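Local structure of DNA polymerase (Bacillus phage phi29, 2PY5) at a contact of chain A with DNA. The protein replicates the viral DNA by protein-primed, strand-displacing synthesis with high processivity and fidelity, and proofreads it with a 3'-5' exonuclease. Numbering follows the deposited sequence.

A contact of chain A with DNA. Residues 13-15, 65, 169. With nucleotides of chain B.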
loop_
_atom_site.group_PDB
_atom_site.type_symbol
_atom_site.label_atom_id
_atom_site.label_comp_id
_atom_site.label_asym_id
_atom_site.label_seq_id
_atom_site.Cartn_x
_atom_site.Cartn_y
_atom_site.Cartn_z
ATOM N N PHE A 13 22.692 -3.469 -1.489
ATOM C CA PHE A 13 23.674 -4.007 -0.547
ATOM C C PHE A 13 23.292 -5.419 -0.123
ATOM O O PHE A 13 22.103 -5.756 -0.022
ATOM C CB PHE A 13 23.692 -3.204 0.748
ATOM C CG PHE A 13 24.162 -1.766 0.628
ATOM C CD1 PHE A 13 23.651 -0.825 1.493
ATOM C CD2 PHE A 13 25.126 -1.370 -0.291
ATOM C CE1 PHE A 13 24.082 0.476 1.474
ATOM C CE2 PHE A 13 25.554 -0.069 -0.334
ATOM C CZ PHE A 13 25.019 0.869 0.553
ATOM N N GLU A 14 24.303 -6.245 0.145
ATOM C CA GLU A 14 24.122 -7.459 0.941
ATOM C C GLU A 14 24.807 -7.192 2.267
ATOM O O GLU A 14 25.879 -6.576 2.315
ATOM C CB GLU A 14 24.694 -8.699 0.265
ATOM C CG GLU A 14 24.197 -8.949 -1.150
ATOM C CD GLU A 14 22.698 -9.250 -1.251
ATOM O OE1 GLU A 14 22.045 -9.594 -0.240
ATOM O OE2 GLU A 14 22.176 -9.156 -2.383
ATOM N N THR A 15 24.188 -7.654 3.354
ATOM C CA THR A 15 24.611 -7.245 4.684
ATOM C C THR A 15 24.719 -8.444 5.631
ATOM O O THR A 15 24.074 -9.463 5.436
ATOM C CB THR A 15 23.627 -6.211 5.264
ATOM O OG1 THR A 15 22.335 -6.819 5.378
ATOM C CG2 THR A 15 23.517 -4.978 4.358
ATOM N N PHE A 65 15.781 0.009 4.504
ATOM C CA PHE A 65 16.803 -0.976 4.886
ATOM C C PHE A 65 18.206 -0.468 4.530
ATOM O O PHE A 65 18.983 -0.146 5.405
ATOM C CB PHE A 65 16.509 -2.335 4.244
ATOM C CG PHE A 65 17.472 -3.404 4.659
ATOM C CD1 PHE A 65 17.344 -4.027 5.893
ATOM C CD2 PHE A 65 18.522 -3.744 3.836
ATOM C CE1 PHE A 65 18.269 -4.995 6.296
ATOM C CE2 PHE A 65 19.453 -4.725 4.242
ATOM C CZ PHE A 65 19.308 -5.324 5.452
ATOM N N ASP A 169 19.683 -8.692 -9.147
ATOM C CA ASP A 169 18.840 -7.802 -8.333
ATOM C C ASP A 169 18.875 -6.366 -8.822
ATOM O O ASP A 169 17.822 -5.748 -9.009
ATOM C CB ASP A 169 19.257 -7.807 -6.863
ATOM C CG ASP A 169 18.782 -9.023 -6.115
ATOM O OD1 ASP A 169 18.089 -9.875 -6.708
ATOM O OD2 ASP A 169 19.106 -9.117 -4.908
ATOM P P DT B 7 17.520 -8.381 0.016
ATOM O OP1 DT B 7 18.391 -8.285 -1.166
ATOM O OP2 DT B 7 16.492 -9.439 0.093
ATOM O "O5'" DT B 7 18.393 -8.554 1.344
ATOM C "C5'" DT B 7 19.414 -7.629 1.682
ATOM C "C4'" DT B 7 20.060 -8.096 2.974
ATOM O "O4'" DT B 7 19.059 -8.171 4.008
ATOM C "C3'" DT B 7 20.681 -9.494 2.947
ATOM O "O3'" DT B 7 22.024 -9.496 2.444
ATOM C "C2'" DT B 7 20.666 -9.839 4.429
ATOM C "C1'" DT B 7 19.376 -9.207 4.919
ATOM N N1 DT B 7 18.213 -10.163 5.009
ATOM C C2 DT B 7 18.092 -10.901 6.160
ATOM O O2 DT B 7 18.875 -10.824 7.089
ATOM N N3 DT B 7 17.016 -11.743 6.195
ATOM C C4 DT B 7 16.062 -11.913 5.212
ATOM O O4 DT B 7 15.126 -12.708 5.353
ATOM C C5 DT B 7 16.242 -11.111 4.028
ATOM C C7 DT B 7 15.261 -11.214 2.899
ATOM C C6 DT B 7 17.295 -10.276 3.973
HETATM O O HOH W 1 23.624 -11.653 3.461
HETATM O O HOH W 2 19.634 -5.972 -1.514
HETATM O O HOH W 3 19.706 -10.233 -2.573
#
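Glu14 and Thr15, at the end of strand 8-15, grip the terminal 3'-hydroxyl of DT7, an unpaired thymidine nucleotide of single-stranded DNA lying in the 3'-5' exonuclease site. O3' donates to the carboxylate OE1 of Glu14 at 2.7 Å, on the lone pair turned away from the other carboxylate oxygen. The chain of Glu14 is bent at its second torsion (chi2 -65°), which folds the carboxylate back towards the sugar. The same O3' accepts a nearly straight bond from the backbone N of Thr15 (3.0 Å, 162° at H), and water 1 links it to the carbonyl O of Thr15. Held as both donor and acceptor, O3' is probably how the site recognises a free 3' end. The deoxyribose is further flanked by Phe65 from helix 63-76, whose CZ lies 3.2 Å from the ring oxygen O4'. A chi1 of -177°, placing CG anti to the backbone N, carries the Phe65 ring to the sugar, which it meets through CZ and CE2; OG1 of Thr15 meets this ring at its edge, in plane, and also packs 3.5 Å from C4' of DT7. The phosphate is reached through water: water 2 joins OP1 to the carbonyl O of Phe13, and water 3 joins OP1 to OE2 of Glu14 and OD2 of Asp169, acidic residues of the exonuclease centre. All the contacts described fall on sugar and phosphate, and the thymine base is not read by this group of residues, as suits a proofreading site that must accept any terminal nucleotide. Asp169 OD2 itself stands 3.9 Å from OP1 of DT7.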